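Local coordinates for protein putative secreted lipase (Streptomyces sp. W007, PDB 5H6B) that probably hydrolyses the ester bonds of triacylglycerols as a thermostable secreted lipase of the alpha/beta-hydrolase superfamily, at residues G76-I80 with T164-Q170; K102-H108 with V128-I134; P136-G140 with L180-D185. All blocks are in the same frame, centred on the assembly; numbering follows the deposited sequence.

Contact 1 (G76-I80 with T164-Q170)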
# COMPACT_ATOMS: atom_id res chain seq x y z
N GLY A 76 -11.01 2.24 4.78
CA GLY A 76 -9.94 2.36 5.76
C GLY A 76 -10.39 3.00 7.06
O GLY A 76 -9.58 3.63 7.74
N LEU A 77 -11.66 2.83 7.41
CA LEU A 77 -12.23 3.46 8.60
C LEU A 77 -12.50 2.53 9.78
O LEU A 77 -12.53 2.99 10.91
CB LEU A 77 -13.52 4.18 8.24
CG LEU A 77 -13.40 5.29 7.21
CD1 LEU A 77 -14.76 5.94 7.04
CD2 LEU A 77 -12.35 6.31 7.62
N GLY A 78 -12.69 1.24 9.52
CA GLY A 78 -12.86 0.28 10.59
C GLY A 78 -11.55 -0.12 11.27
O GLY A 78 -10.47 0.35 10.89
N PRO A 79 -11.65 -0.97 12.30
CA PRO A 79 -10.46 -1.36 13.06
C PRO A 79 -9.42 -2.03 12.18
O PRO A 79 -9.75 -2.90 11.37
CB PRO A 79 -11.01 -2.33 14.11
CG PRO A 79 -12.43 -1.97 14.27
CD PRO A 79 -12.89 -1.48 12.92
N ILE A 80 -8.16 -1.62 12.34
CA ILE A 80 -7.14 -2.04 11.37
C ILE A 80 -6.82 -3.54 11.49
O ILE A 80 -6.48 -4.17 10.49
CB ILE A 80 -5.88 -1.12 11.40
CG1 ILE A 80 -6.33 0.34 11.18
CG2 ILE A 80 -4.87 -1.54 10.33
CD1 ILE A 80 -5.23 1.34 10.98
N THR A 164 -13.11 7.33 15.26
CA THR A 164 -13.31 6.41 14.13
C THR A 164 -12.09 5.48 14.17
O THR A 164 -10.97 5.97 14.18
CB THR A 164 -13.44 7.16 12.79
OG1 THR A 164 -14.52 8.10 12.88
CG2 THR A 164 -13.72 6.20 11.65
N PRO A 165 -12.32 4.15 14.28
CA PRO A 165 -11.22 3.23 14.67
C PRO A 165 -10.05 3.15 13.69
O PRO A 165 -8.91 3.11 14.13
CB PRO A 165 -11.92 1.86 14.77
CG PRO A 165 -13.37 2.15 14.92
CD PRO A 165 -13.60 3.42 14.15
N GLY A 166 -10.34 3.12 12.39
CA GLY A 166 -9.32 3.22 11.35
C GLY A 166 -8.41 4.44 11.44
O GLY A 166 -7.27 4.39 11.00
N LEU A 167 -8.90 5.55 12.01
CA LEU A 167 -8.08 6.73 12.26
C LEU A 167 -7.33 6.65 13.58
O LEU A 167 -6.12 6.97 13.63
CB LEU A 167 -8.92 8.00 12.20
CG LEU A 167 -9.82 8.18 10.97
CD1 LEU A 167 -10.50 9.54 11.06
CD2 LEU A 167 -9.07 8.04 9.66
N ALA A 168 -8.02 6.23 14.65
CA ALA A 168 -7.40 6.19 15.99
C ALA A 168 -6.28 5.14 16.06
O ALA A 168 -5.28 5.36 16.73
CB ALA A 168 -8.45 5.94 17.08
N ASP A 169 -6.49 4.02 15.37
CA ASP A 169 -5.49 2.96 15.27
C ASP A 169 -4.20 3.40 14.56
O ASP A 169 -3.16 2.79 14.77
CB ASP A 169 -6.08 1.73 14.52
CG ASP A 169 -7.01 0.88 15.39
OD1 ASP A 169 -7.14 1.13 16.60
OD2 ASP A 169 -7.61 -0.08 14.85
N GLN A 170 -4.26 4.42 13.70
CA GLN A 170 -3.06 4.94 13.03
C GLN A 170 -2.25 5.92 13.90
O GLN A 170 -1.15 6.31 13.48
CB GLN A 170 -3.42 5.60 11.69
CG GLN A 170 -4.00 4.63 10.68
CD GLN A 170 -4.35 5.29 9.35
OE1 GLN A 170 -5.51 5.52 9.02
NE2 GLN A 170 -3.34 5.62 8.61
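A backbone hydrogen bond, a carboxylate-to-amide bond and several apolar contacts join the loop 76-80 to segment 164-170. Asp169, in the m rotamer, directs its carboxylate at the start of helix 80-98, where Ile80 N donates to Asp169 OD2 (3.0 Å, nearly linear) just beyond the N-cap residue Pro79. Ile80, also m and then t at chi2, brings its end against Asp169 and Gln170, with Ile80 CD1 3.5 Å from Gln170 CG and Ile80 CG1 3.6 Å from Asp169 CB; Phe176 and Met113 add to its surroundings. Leu77 adopts the same mt rotamer, so that Leu77 CD2 meets Leu167 CD2 at 4.2 Å, while Pro79 CG rests 3.9 Å from Pro165 CB. Between these groups Gly166 lets the backbones close up: Gly166 N donates to Leu77 O (2.6 Å), and a beta carbon on Gly166 would collide with Gly76 O. The loop leading into helix 80-98 thus packs on the short helix 165-168, both lying in connections between strands of the alpha/beta-hydrolase fold.

Contact 2 (K102-H108 with V128-I134)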
# COMPACT_ATOMS: atom_id res chain seq x y z
N LYS A 102 2.55 -17.39 -4.11
CA LYS A 102 2.66 -16.14 -3.38
C LYS A 102 2.18 -14.95 -4.22
O LYS A 102 2.23 -14.97 -5.45
CB LYS A 102 4.11 -15.90 -2.94
CG LYS A 102 4.64 -16.90 -1.91
CD LYS A 102 6.11 -16.67 -1.62
CE LYS A 102 6.52 -17.26 -0.29
NZ LYS A 102 7.99 -17.23 -0.14
N ALA A 103 1.71 -13.93 -3.51
CA ALA A 103 1.33 -12.66 -4.11
C ALA A 103 2.37 -11.60 -3.77
O ALA A 103 3.07 -11.72 -2.76
CB ALA A 103 -0.02 -12.25 -3.57
N ASP A 104 2.50 -10.59 -4.62
CA ASP A 104 3.20 -9.35 -4.25
C ASP A 104 2.16 -8.29 -3.86
O ASP A 104 1.10 -8.21 -4.49
CB ASP A 104 4.10 -8.86 -5.39
CG ASP A 104 5.35 -9.74 -5.57
OD1 ASP A 104 5.91 -10.22 -4.56
OD2 ASP A 104 5.79 -9.94 -6.71
N LEU A 105 2.44 -7.52 -2.81
CA LEU A 105 1.53 -6.51 -2.28
C LEU A 105 2.07 -5.11 -2.52
O LEU A 105 3.24 -4.85 -2.26
CB LEU A 105 1.31 -6.72 -0.78
CG LEU A 105 0.13 -7.62 -0.40
CD1 LEU A 105 0.20 -8.95 -1.12
CD2 LEU A 105 0.07 -7.83 1.10
N VAL A 106 1.21 -4.23 -3.05
CA VAL A 106 1.52 -2.81 -3.15
C VAL A 106 0.44 -2.03 -2.41
O VAL A 106 -0.75 -2.22 -2.68
CB VAL A 106 1.60 -2.30 -4.60
CG1 VAL A 106 2.00 -0.83 -4.61
CG2 VAL A 106 2.60 -3.13 -5.41
N GLY A 107 0.85 -1.16 -1.50
CA GLY A 107 -0.08 -0.40 -0.69
C GLY A 107 0.27 1.07 -0.53
O GLY A 107 1.44 1.44 -0.41
N HIS A 108 -0.75 1.91 -0.48
CA HIS A 108 -0.60 3.35 -0.32
C HIS A 108 -1.04 3.74 1.08
O HIS A 108 -2.15 3.39 1.49
CB HIS A 108 -1.46 4.09 -1.35
CG HIS A 108 -1.33 5.58 -1.30
ND1 HIS A 108 -2.29 6.43 -1.80
CD2 HIS A 108 -0.38 6.38 -0.77
CE1 HIS A 108 -1.91 7.68 -1.60
NE2 HIS A 108 -0.76 7.67 -0.97
N VAL A 128 3.32 -14.23 0.94
CA VAL A 128 3.77 -12.94 0.36
C VAL A 128 5.29 -12.87 0.14
O VAL A 128 6.08 -13.06 1.07
CB VAL A 128 3.34 -11.74 1.23
CG1 VAL A 128 3.92 -10.43 0.72
CG2 VAL A 128 1.82 -11.64 1.28
N ASN A 129 5.66 -12.52 -1.08
CA ASN A 129 7.05 -12.37 -1.50
C ASN A 129 7.57 -10.94 -1.24
O ASN A 129 8.66 -10.75 -0.70
CB ASN A 129 7.17 -12.74 -2.99
CG ASN A 129 8.48 -12.31 -3.61
OD1 ASN A 129 9.52 -12.88 -3.32
ND2 ASN A 129 8.43 -11.32 -4.47
N ALA A 130 6.78 -9.94 -1.64
CA ALA A 130 7.17 -8.54 -1.54
C ALA A 130 6.03 -7.63 -1.08
O ALA A 130 4.86 -7.83 -1.45
CB ALA A 130 7.75 -8.04 -2.86
N LEU A 131 6.39 -6.67 -0.23
CA LEU A 131 5.49 -5.63 0.20
C LEU A 131 6.10 -4.30 -0.18
O LEU A 131 7.14 -3.90 0.37
CB LEU A 131 5.26 -5.68 1.72
CG LEU A 131 4.42 -4.53 2.30
CD1 LEU A 131 3.06 -4.38 1.60
CD2 LEU A 131 4.24 -4.71 3.78
N VAL A 132 5.42 -3.60 -1.09
CA VAL A 132 5.80 -2.28 -1.53
C VAL A 132 4.83 -1.29 -0.91
O VAL A 132 3.63 -1.38 -1.13
CB VAL A 132 5.76 -2.18 -3.06
CG1 VAL A 132 6.31 -0.84 -3.53
CG2 VAL A 132 6.53 -3.35 -3.66
N GLY A 133 5.39 -0.36 -0.13
CA GLY A 133 4.64 0.67 0.56
C GLY A 133 4.94 2.01 -0.08
O GLY A 133 6.10 2.36 -0.25
N ILE A 134 3.88 2.74 -0.45
CA ILE A 134 3.98 4.07 -0.98
C ILE A 134 3.40 4.98 0.09
O ILE A 134 2.25 4.81 0.48
CB ILE A 134 3.18 4.24 -2.30
CG1 ILE A 134 3.46 3.09 -3.26
CG2 ILE A 134 3.54 5.56 -2.96
CD1 ILE A 134 2.66 3.16 -4.55
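Strands 103-108 and 130-134 run parallel, their axes 4.7 Å apart at closest and inclined by 12°. From Leu105 onward the ladder is regular: Leu105 N donates to Ala130 O, Val132 N to Leu105 O, Gly107 N to Val132 O and Ile134 N to Gly107 O, each at 2.8 Å. At the start the chain turns a corner at Asn129, yet Asn129 N still reaches Ala103 O at 3.2 Å. Asn129 ND2 adds a side-chain hydrogen bond to Asp104 OD1 (2.8 Å), while the other carboxylate oxygen of Asp104 forms a salt bridge with Arg30. Side chains alternate between the faces. Leu105 CB lies 3.8 Å from Leu131 CD1 and Leu105 CD1 4.0 Å from Val128 CG2, beneath helix 115-121; on the other face, Val106 CG1 lies 4.0 Å from Ile134 CD1 and Val106 CG2 4.1 Å from Val132 CB, covered by helix 240-250. His108 hydrogen-bonds through NE2 to His232 O. These are neighbouring central strands of the parallel alpha/beta-hydrolase sheet, joined by a right-handed beta-alpha-beta crossover, and strand 103-108 leads into a GxSxG sequence consistent with the nucleophile elbow, where Ser109 would be the nucleophile.

Contact 3 (P136-G140 with L180-D185). With ZN (zinc ion), chain D.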
# COMPACT_ATOMS: atom_id res chain seq x y z
N PRO A 136 3.80 4.83 3.26
CA PRO A 136 3.14 4.05 4.32
C PRO A 136 3.37 4.63 5.72
O PRO A 136 4.51 5.01 6.04
CB PRO A 136 3.82 2.70 4.20
CG PRO A 136 5.22 3.03 3.76
CD PRO A 136 5.10 4.24 2.88
N ASP A 137 2.33 4.72 6.56
CA ASP A 137 2.55 5.19 7.94
C ASP A 137 2.96 4.05 8.88
O ASP A 137 2.23 3.70 9.81
CB ASP A 137 1.37 6.00 8.49
CG ASP A 137 0.03 5.24 8.50
OD1 ASP A 137 -0.21 4.28 7.73
OD2 ASP A 137 -0.81 5.66 9.31
N ASN A 138 4.17 3.54 8.66
CA ASN A 138 4.61 2.27 9.30
C ASN A 138 4.80 2.35 10.82
O ASN A 138 4.75 1.31 11.50
CB ASN A 138 5.86 1.70 8.60
CG ASN A 138 5.51 0.90 7.35
OD1 ASN A 138 4.65 0.02 7.41
ND2 ASN A 138 6.20 1.16 6.23
N HIS A 139 5.02 3.56 11.34
CA HIS A 139 5.00 3.82 12.79
C HIS A 139 3.96 4.86 13.17
O HIS A 139 4.11 5.61 14.13
CB HIS A 139 6.40 4.21 13.27
CG HIS A 139 7.44 3.27 12.76
ND1 HIS A 139 8.04 3.44 11.54
CD2 HIS A 139 7.88 2.09 13.23
CE1 HIS A 139 8.85 2.44 11.30
NE2 HIS A 139 8.77 1.61 12.32
N GLY A 140 2.86 4.85 12.42
CA GLY A 140 1.72 5.66 12.73
C GLY A 140 1.94 7.09 12.35
O GLY A 140 2.91 7.40 11.68
N LEU A 180 1.79 -3.56 16.79
CA LEU A 180 2.40 -3.81 15.48
C LEU A 180 3.92 -3.69 15.45
O LEU A 180 4.59 -4.48 14.78
CB LEU A 180 1.81 -2.86 14.42
CG LEU A 180 2.28 -3.00 12.95
CD1 LEU A 180 1.93 -4.36 12.35
CD2 LEU A 180 1.65 -1.86 12.16
N THR A 181 4.46 -2.69 16.16
CA THR A 181 5.88 -2.36 16.10
C THR A 181 6.69 -2.67 17.38
O THR A 181 7.80 -2.16 17.53
CB THR A 181 6.06 -0.88 15.73
OG1 THR A 181 5.51 -0.05 16.77
CG2 THR A 181 5.37 -0.57 14.39
N ALA A 182 6.13 -3.49 18.28
CA ALA A 182 6.85 -3.95 19.49
C ALA A 182 8.17 -4.68 19.18
O ALA A 182 9.19 -4.42 19.80
CB ALA A 182 5.94 -4.85 20.32
N GLY A 183 8.12 -5.60 18.21
CA GLY A 183 9.32 -6.26 17.70
C GLY A 183 9.93 -5.48 16.54
O GLY A 183 9.75 -4.27 16.43
N GLY A 184 10.65 -6.18 15.69
CA GLY A 184 11.25 -5.57 14.50
C GLY A 184 10.22 -5.29 13.42
O GLY A 184 9.14 -5.88 13.42
N ASP A 185 10.58 -4.40 12.50
CA ASP A 185 9.70 -4.01 11.41
C ASP A 185 9.37 -5.14 10.44
O ASP A 185 8.27 -5.19 9.89
CB ASP A 185 10.34 -2.90 10.59
CG ASP A 185 10.49 -1.63 11.34
OD1 ASP A 185 10.03 -1.54 12.49
OD2 ASP A 185 11.07 -0.71 10.76
ZN ZN D . 10.27 0.24 13.30
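A zinc site joins the loop 136-140, which follows strand 128-134 of the alpha/beta-hydrolase sheet, to the end of helix 175-181 and the turn beyond it. His139 loses the most surface to the partner segment, followed by Thr181 and Asp185. The CA-to-CB bond of His139 points sideways, but with chi1 in the m well its ring swings across the gap, and His139 ND1 hydrogen-bonds to Thr208 O, consistent with NE2 being the nitrogen that binds the metal. Thr181 makes its contact through its methyl group: Thr181 CG2 lies 3.5 Å from Asn138 O and 3.8 Å from His139 CD2, while its hydroxyl bonds back to Ile177 O within the helix. Asp185, also m, turns one carboxylate oxygen to the metal and the other to the backbone amide of Asp212. No hydrogen bond links the two segments, so the shared ion supplies their polar connection: besides one ligand atom from outside the segments, ZN is bound by His139 NE2 at 2.3 Å and by Asp185 OD1 at 2.0 Å.

In the fold
Contact 2 is the core of the set, its centre about 7 Å from that of the chain, whereas the centres of contacts 1 and 3 lie about 16 and 14 Å out, among the connections around the sheet, though most of their touching residues are still buried. Chemistry follows place: a repeating backbone ladder between apolar layers in contact 2, sparse hydrogen bonding and mixed packing in contact 1, and metal coordination with little buried area in contact 3. The loop 136-140 continues closely from the strand of contact 2. Contacts 1 and 3 alternate along the chain, use the successive helices 165-168 and 175-181, and meet where the side chains of Gln170 and Asp137 touch.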